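DUF1214 domain-containing protein (Burkholderia cenocepacia, PDB 6ANS) is of unknown function, a two-chain bacterial protein of the DUF1214 family that binds a sodium ion in the crystal. Local coordinates at residues F40-T43 / L44-S47; Q264-C267 / Q268-G271. One frame throughout, in Å; residues are numbered along the deposited sequence.

Contact 1 (F40-T43 / L44-S47); sequences FCDT and LKRS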
# COMPACT_ATOMS: atom_id res chain seq x y z
N PHE A 40 -20.28 -4.87 -4.25
CA PHE A 40 -19.04 -4.56 -3.53
C PHE A 40 -19.14 -3.25 -2.77
O PHE A 40 -18.85 -3.18 -1.57
CB PHE A 40 -17.89 -4.56 -4.55
CG PHE A 40 -16.59 -4.01 -4.03
CD1 PHE A 40 -15.72 -4.82 -3.32
CD2 PHE A 40 -16.19 -2.71 -4.36
CE1 PHE A 40 -14.50 -4.33 -2.87
CE2 PHE A 40 -14.96 -2.21 -3.94
CZ PHE A 40 -14.11 -3.01 -3.20
N CYS A 41 -19.56 -2.18 -3.46
CA CYS A 41 -19.66 -0.88 -2.81
C CYS A 41 -20.75 -0.88 -1.73
O CYS A 41 -20.56 -0.30 -0.65
CB CYS A 41 -19.89 0.21 -3.86
SG CYS A 41 -18.48 0.39 -5.01
N ASP A 42 -21.88 -1.55 -1.99
CA ASP A 42 -22.95 -1.61 -0.99
C ASP A 42 -22.54 -2.41 0.25
O ASP A 42 -23.02 -2.11 1.36
CB ASP A 42 -24.21 -2.24 -1.58
CG ASP A 42 -24.90 -1.35 -2.59
OD1 ASP A 42 -24.58 -0.13 -2.64
OD2 ASP A 42 -25.78 -1.86 -3.32
N THR A 43 -21.73 -3.45 0.08
CA THR A 43 -21.22 -4.16 1.25
C THR A 43 -20.27 -3.26 2.04
O THR A 43 -20.35 -3.19 3.27
CB THR A 43 -20.53 -5.45 0.82
OG1 THR A 43 -21.47 -6.26 0.11
CG2 THR A 43 -19.95 -6.22 2.05
N LEU A 44 -19.40 -2.55 1.34
CA LEU A 44 -18.58 -1.53 1.98
C LEU A 44 -19.44 -0.54 2.75
O LEU A 44 -19.16 -0.24 3.92
CB LEU A 44 -17.78 -0.79 0.91
CG LEU A 44 -16.45 -1.44 0.65
CD1 LEU A 44 -15.75 -0.75 -0.51
CD2 LEU A 44 -15.69 -1.29 1.96
N LYS A 45 -20.49 -0.03 2.11
CA LYS A 45 -21.35 0.94 2.77
C LYS A 45 -21.96 0.37 4.04
O LYS A 45 -21.91 1.00 5.10
CB LYS A 45 -22.45 1.41 1.80
CG LYS A 45 -23.43 2.43 2.37
CD LYS A 45 -24.17 3.17 1.23
CE LYS A 45 -25.04 2.22 0.40
NZ LYS A 45 -25.82 2.93 -0.66
N ARG A 46 -22.51 -0.85 3.96
CA ARG A 46 -23.16 -1.47 5.10
C ARG A 46 -22.19 -1.67 6.26
O ARG A 46 -22.61 -1.68 7.43
CB ARG A 46 -23.77 -2.80 4.67
CG ARG A 46 -24.75 -3.38 5.66
CD ARG A 46 -25.42 -4.63 5.12
NE ARG A 46 -24.47 -5.74 4.98
CZ ARG A 46 -24.31 -6.43 3.85
NH1 ARG A 46 -25.04 -6.13 2.78
NH2 ARG A 46 -23.42 -7.42 3.79
N SER A 47 -20.89 -1.80 5.98
CA SER A 47 -19.89 -1.91 7.03
C SER A 47 -19.88 -0.70 7.96
O SER A 47 -19.43 -0.81 9.10
CB SER A 47 -18.50 -2.06 6.43
OG SER A 47 -18.36 -3.29 5.78

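Contact 2 (Q264-C267 / Q268-G271); sequences QALC and QSVG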
# COMPACT_ATOMS: atom_id res chain seq x y z
N GLN A 264 -6.94 -17.53 25.45
CA GLN A 264 -5.80 -17.77 24.57
C GLN A 264 -6.21 -18.53 23.30
O GLN A 264 -5.80 -18.16 22.19
CB GLN A 264 -4.70 -18.52 25.32
CG GLN A 264 -4.16 -17.76 26.55
CD GLN A 264 -3.66 -16.34 26.19
OE1 GLN A 264 -2.96 -16.15 25.20
NE2 GLN A 264 -4.03 -15.36 27.00
N ALA A 265 -7.03 -19.58 23.45
CA ALA A 265 -7.48 -20.33 22.28
C ALA A 265 -8.22 -19.45 21.29
O ALA A 265 -8.09 -19.61 20.07
CB ALA A 265 -8.38 -21.50 22.72
N LEU A 266 -8.99 -18.48 21.79
CA LEU A 266 -9.65 -17.53 20.91
C LEU A 266 -8.63 -16.65 20.18
O LEU A 266 -8.77 -16.42 18.97
CB LEU A 266 -10.62 -16.67 21.72
CG LEU A 266 -11.36 -15.59 20.91
CD1 LEU A 266 -12.28 -16.22 19.85
CD2 LEU A 266 -12.17 -14.71 21.85
N CYS A 267 -7.60 -16.17 20.88
CA CYS A 267 -6.57 -15.37 20.20
C CYS A 267 -5.87 -16.16 19.12
O CYS A 267 -5.59 -15.62 18.04
CB CYS A 267 -5.55 -14.84 21.20
SG CYS A 267 -6.22 -13.63 22.32
N GLN A 268 -5.59 -17.44 19.38
CA GLN A 268 -4.98 -18.29 18.37
C GLN A 268 -5.91 -18.47 17.17
O GLN A 268 -5.47 -18.44 16.02
CB GLN A 268 -4.60 -19.65 18.97
CG GLN A 268 -3.50 -19.59 20.06
CD GLN A 268 -2.24 -18.82 19.57
OE1 GLN A 268 -1.75 -19.06 18.47
NE2 GLN A 268 -1.76 -17.89 20.40
N SER A 269 -7.22 -18.64 17.43
CA SER A 269 -8.17 -18.93 16.37
C SER A 269 -8.33 -17.77 15.39
O SER A 269 -8.74 -18.01 14.25
CB SER A 269 -9.54 -19.34 16.94
OG SER A 269 -10.27 -18.22 17.44
N VAL A 270 -7.99 -16.55 15.78
CA VAL A 270 -8.05 -15.41 14.88
C VAL A 270 -6.66 -15.07 14.31
O VAL A 270 -6.47 -14.00 13.74
CB VAL A 270 -8.70 -14.18 15.54
CG1 VAL A 270 -10.09 -14.54 16.07
CG2 VAL A 270 -7.82 -13.62 16.66
N GLY A 271 -5.72 -15.99 14.40
CA GLY A 271 -4.44 -15.81 13.74
C GLY A 271 -3.30 -15.41 14.64
O GLY A 271 -2.28 -14.94 14.14
O HOH W 1 -2.18 -17.49 23.24

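Contact 1 (F40-T43 / L44-S47)
Phe40 and Leu44 lie side by side one helical turn apart, and the touch between them is a CH-pi contact: Leu44 CD1 sits over one face of the phenyl ring, 4.2 Å from the centroid of the Phe40 ring and 28° off its normal. CG of Phe40 stands anti to the backbone N (chi1 169°), which sets the ring beside the carbonyl carbon, where its face meets Leu44 CD1. Beneath this pair runs the regular i to i+4 ladder, with Leu44 N giving a nearly straight bond to Phe40 O at 3.0 Å. Farther along, Thr43 O takes two donors of one residue, Ser47 N at 3.1 Å and Ser47 OG at 3.2 Å, which reach it from opposite faces of the carbonyl plane. Asp42 and Lys45 also run alongside each other, pointing the same way, but OD1 of Asp42 and NZ of Lys45 are 3.8 Å apart, a long salt bridge. Their stronger partners belong to the second subunit, where Lys45 meets Asp42 and Asp42 meets Lys45 in return. The guanidinium of Arg46 meets CG2 of Thr43 obliquely, while its NH2 forms a salt bridge with Glu239 of helix 224-251. Further out, Leu78 and Met74 of helix 60-83 cover Phe40 and Leu44 respectively. The apolar residues thus pack on helices of the same chain, Cys41 and Leu44 also meet Cys41 of the second subunit, and the reciprocal salt bridges probably add to this interface.

Contact 2 (Q264-C267 / Q268-G271)
Gln264 and Gln268 are joined by the 2.9 Å bond from Gln268 N to Gln264 O, but the ladder slackens within two residues: Val270 N is 3.3 Å from Leu266 O, at an N-H...O angle of 135°, and has a weak second bond to Cys267 O. The two glutamine side chains lie on the same side of this short helix, and one water links them. It donates to Gln264 OE1 over a short 2.5 Å and accepts from Gln268 NE2 at 2.9 Å. Both amides have outside partners as well, Gln264 NE2 bonding to Tyr278 O and Gln268 NE2 to Asp273 O, which should limit their rotation. With CG of Gln268 beside its backbone N, CG lies 3.4 Å from Gln264 O, and the bend at chi2 then directs the amide. Ser269 holds its hydroxyl between its own backbone N and carbonyl carbon (chi1 76°), a position from which OG donates to Leu266 O at 2.8 Å; Lys148 NZ is also hydrogen-bonded to this OG. The Leu266 carbonyl therefore accepts from both Ser269 OG and Val270 N, while CD1 of Leu266 lies close to the same OG. Val270 turns CG2 onto Cys267 O, 3.3 Å away, and its side chain also meets Leu244 and Trp248 of helix 224-251. Gly271 then takes a positive phi of 103°, a conformation in which a CB would jam against the preceding carbonyl O. With Gly272 N directed to Cys267 O and Gly271 N bonded to Gln268 O, the helix closes in a Schellman motif with Gly271 as its C-prime residue.

In the fold
Contacts 1 and 2 are two local helical stretches whose centres lie 27 Å apart. Their nearest atoms are about 17 Å from each other, so they do not touch, yet helix 224-251 packs against both, by its earlier residues at contact 1 and its later ones at contact 2. Contact 1, about 23 Å from the centre of the chain, faces the second subunit, whereas contact 2, about 12 Å from that centre, is touched by no other chain and packs on strand 276-284. Near contact 2 the side chain of Cys267 lies about 4 Å from an ethanediol, probably a crystallisation additive. No active site is known.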